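Side-chain contact in DNA polymerase III, beta chain (Streptococcus pneumoniae, PDB 2AWA), which probably forms a ring-shaped homodimer around DNA that tethers DNA polymerases and other proteins to it, making replication processive: residues 282-287 with 349-354. Residues are numbered along the deposited sequence; the frame is centred on the assembly and turned at random.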
ATOM      1  N   ASN B 282      17.041  14.573 -14.393  1.00 63.17           N
ATOM      2  CA  ASN B 282      17.378  15.760 -13.607  1.00 62.34           C
ATOM      3  C   ASN B 282      16.286  16.777 -13.672  1.00 61.99           C
ATOM      4  O   ASN B 282      15.972  17.387 -12.680  1.00 63.70           O
ATOM      5  CB  ASN B 282      18.668  16.409 -14.094  1.00 62.55           C
ATOM      6  CG  ASN B 282      19.882  15.593 -13.769  1.00 67.90           C
ATOM      7  OD1 ASN B 282      19.790  14.560 -13.083  1.00 68.11           O
ATOM      8  ND2 ASN B 282      21.042  16.036 -14.265  1.00 72.33           N
ATOM      9  N   LEU B 283      15.703  16.970 -14.848  1.00 63.13           N
ATOM     10  CA  LEU B 283      14.599  17.894 -14.965  1.00 61.49           C
ATOM     11  C   LEU B 283      13.406  17.389 -14.149  1.00 62.20           C
ATOM     12  O   LEU B 283      12.810  18.140 -13.403  1.00 64.33           O
ATOM     13  CB  LEU B 283      14.242  18.123 -16.428  1.00 60.97           C
ATOM     14  CG  LEU B 283      13.152  19.167 -16.699  1.00 62.51           C
ATOM     15  CD1 LEU B 283      13.334  20.510 -15.929  1.00 61.13           C
ATOM     16  CD2 LEU B 283      13.084  19.394 -18.173  1.00 61.87           C
ATOM     17  N   ARG B 284      13.079  16.111 -14.245  1.00 64.78           N
ATOM     18  CA  ARG B 284      11.978  15.583 -13.453  1.00 65.84           C
ATOM     19  C   ARG B 284      12.184  15.886 -11.976  1.00 65.33           C
ATOM     20  O   ARG B 284      11.265  16.314 -11.291  1.00 65.61           O
ATOM     21  CB  ARG B 284      11.796  14.076 -13.635  1.00 66.20           C
ATOM     22  CG  ARG B 284      10.422  13.582 -13.155  1.00 67.18           C
ATOM     23  CD  ARG B 284      10.277  12.078 -13.243  1.00 68.90           C
ATOM     24  NE  ARG B 284      11.127  11.427 -12.254  1.00 80.90           N
ATOM     25  CZ  ARG B 284      12.275  10.786 -12.502  1.00 85.76           C
ATOM     26  NH1 ARG B 284      12.761  10.653 -13.733  1.00 89.91           N
ATOM     27  NH2 ARG B 284      12.947  10.253 -11.486  1.00 86.68           N
ATOM     28  N   GLN B 285      13.385  15.681 -11.476  1.00 64.84           N
ATOM     29  CA  GLN B 285      13.614  15.884 -10.051  1.00 64.82           C
ATOM     30  C   GLN B 285      13.495  17.351  -9.690  1.00 64.76           C
ATOM     31  O   GLN B 285      13.043  17.680  -8.601  1.00 65.59           O
ATOM     32  CB  GLN B 285      14.953  15.304  -9.638  1.00 65.70           C
ATOM     33  CG  GLN B 285      14.980  13.771  -9.777  1.00 66.87           C
ATOM     34  CD  GLN B 285      16.366  13.172  -9.691  1.00 66.12           C
ATOM     35  OE1 GLN B 285      17.373  13.871  -9.749  1.00 70.56           O
ATOM     36  NE2 GLN B 285      16.418  11.861  -9.564  1.00 69.95           N
ATOM     37  N   SER B 286      13.860  18.232 -10.615  1.00 64.46           N
ATOM     38  CA  SER B 286      13.705  19.673 -10.393  1.00 64.99           C
ATOM     39  C   SER B 286      12.251  20.099 -10.348  1.00 65.32           C
ATOM     40  O   SER B 286      11.883  20.940  -9.547  1.00 64.43           O
ATOM     41  CB  SER B 286      14.414  20.468 -11.481  1.00 64.63           C
ATOM     42  OG  SER B 286      15.805  20.431 -11.270  1.00 68.19           O
HETATM   43  N   MSE B 287      11.436  19.532 -11.235  1.00 65.61           N
HETATM   44  CA  MSE B 287      10.017  19.838 -11.293  1.00 63.34           C
HETATM   45  C   MSE B 287       9.206  19.312 -10.117  1.00 62.09           C
HETATM   46  O   MSE B 287       8.208  19.921  -9.726  1.00 62.80           O
HETATM   47  CB  MSE B 287       9.456  19.292 -12.589  1.00 66.15           C
HETATM   48  CG  MSE B 287       9.961  20.022 -13.798  1.00 74.21           C
HETATM   49 SE   MSE B 287       9.718  21.994 -13.678  1.00 89.06          SE
HETATM   50  CE  MSE B 287      11.520  22.546 -13.040  1.00 84.92           C
ATOM     51  N   SER B 349       4.857  14.328 -18.837  1.00 57.92           N
ATOM     52  CA  SER B 349       5.525  14.280 -20.129  1.00 59.95           C
ATOM     53  C   SER B 349       6.881  13.612 -20.026  1.00 61.59           C
ATOM     54  O   SER B 349       7.271  12.816 -20.902  1.00 61.10           O
ATOM     55  CB  SER B 349       5.720  15.688 -20.708  1.00 61.11           C
ATOM     56  OG  SER B 349       4.492  16.361 -20.950  1.00 65.91           O
ATOM     57  N   LEU B 350       7.600  13.933 -18.950  1.00 61.46           N
ATOM     58  CA  LEU B 350       8.937  13.402 -18.771  1.00 59.92           C
ATOM     59  C   LEU B 350       8.875  11.920 -18.449  1.00 59.18           C
ATOM     60  O   LEU B 350       9.536  11.124 -19.114  1.00 58.79           O
ATOM     61  CB  LEU B 350       9.699  14.200 -17.720  1.00 59.29           C
ATOM     62  CG  LEU B 350      10.033  15.615 -18.222  1.00 60.66           C
ATOM     63  CD1 LEU B 350      10.526  16.478 -17.080  1.00 58.64           C
ATOM     64  CD2 LEU B 350      11.075  15.602 -19.361  1.00 60.66           C
ATOM     65  N   LYS B 351       8.050  11.550 -17.472  1.00 58.82           N
ATOM     66  CA  LYS B 351       7.828  10.137 -17.137  1.00 58.34           C
ATOM     67  C   LYS B 351       7.443   9.326 -18.365  1.00 55.90           C
ATOM     68  O   LYS B 351       7.658   8.131 -18.401  1.00 54.34           O
ATOM     69  CB  LYS B 351       6.737   9.974 -16.072  1.00 57.62           C
ATOM     70  CG  LYS B 351       7.169  10.357 -14.643  1.00 62.45           C
ATOM     71  CD  LYS B 351       6.070  10.032 -13.601  1.00 64.35           C
ATOM     72  CE  LYS B 351       6.649   9.591 -12.220  1.00 79.46           C
ATOM     73  NZ  LYS B 351       7.141  10.726 -11.339  1.00 86.69           N
ATOM     74  N   ALA B 352       6.877   9.966 -19.376  1.00 55.92           N
ATOM     75  CA  ALA B 352       6.479   9.235 -20.581  1.00 57.18           C
ATOM     76  C   ALA B 352       7.640   8.930 -21.510  1.00 57.27           C
ATOM     77  O   ALA B 352       7.504   8.094 -22.380  1.00 58.47           O
ATOM     78  CB  ALA B 352       5.403   9.995 -21.333  1.00 58.39           C
ATOM     79  N   LEU B 353       8.774   9.598 -21.341  1.00 57.47           N
ATOM     80  CA  LEU B 353       9.901   9.401 -22.245  1.00 59.38           C
ATOM     81  C   LEU B 353      10.734   8.202 -21.820  1.00 61.38           C
ATOM     82  O   LEU B 353      10.838   7.914 -20.620  1.00 61.86           O
ATOM     83  CB  LEU B 353      10.791  10.638 -22.293  1.00 59.61           C
ATOM     84  CG  LEU B 353      10.083  11.944 -22.664  1.00 60.40           C
ATOM     85  CD1 LEU B 353      10.920  13.122 -22.201  1.00 59.87           C
ATOM     86  CD2 LEU B 353       9.804  12.015 -24.146  1.00 53.82           C
ATOM     87  N   ASN B 354      11.297   7.496 -22.809  1.00 60.71           N
ATOM     88  CA  ASN B 354      12.267   6.437 -22.555  1.00 61.84           C
ATOM     89  C   ASN B 354      13.718   6.881 -22.832  1.00 60.12           C
ATOM     90  O   ASN B 354      14.633   6.078 -22.742  1.00 60.48           O
ATOM     91  CB  ASN B 354      11.917   5.189 -23.379  1.00 64.69           C
ATOM     92  CG  ASN B 354      10.533   4.607 -23.022  1.00 73.94           C
ATOM     93  OD1 ASN B 354      10.217   4.415 -21.842  1.00 79.38           O
ATOM     94  ND2 ASN B 354       9.714   4.313 -24.049  1.00 75.13           N
TER
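L350 reaches from helix 343-351 to helix 280-294 with a single methyl, CD1, which lies 3.8 Å from CG of L283 and equally near the backbone N of R284. The same methyl also meets CB and CD2 of L283, the two leucine side chains crossing at about a right angle, so one branch of L350 packs against the flank of its partner and the adjoining helical backbone. With CG of L350 anti to its carbonyl carbon (chi1 -69°), the branch bearing CD1 extends to the first helix. Beside this apolar pair the aliphatic parts of R284 and K351 cross, with CD of R284 3.8 Å from CG of K351. The K351 chain bends at chi3 and chi4, and its NZ comes obliquely to the guanidinium, 4.1 Å from NE of R284. E288, one turn further along helix 280-294, forms long, weak ion pairs with both of these nitrogens.

Beneath the leucines lies strand 357-362, where L283 touches I360 and L350 touches V358; M287 packs on L346 and I347 in helix 343-351. The contact thus joins the two helices of the C-terminal domain above their sheet, a pairing repeated in each domain of sliding clamps. In this family such helices line the inner, DNA-facing surface of the ring, and this pair is probably part of that lining. No hydrogen bond spans the two segments. Cohesion between them is therefore chiefly apolar, while the shared carboxylate of E288 probably balances part of the positive charge at the more exposed margin.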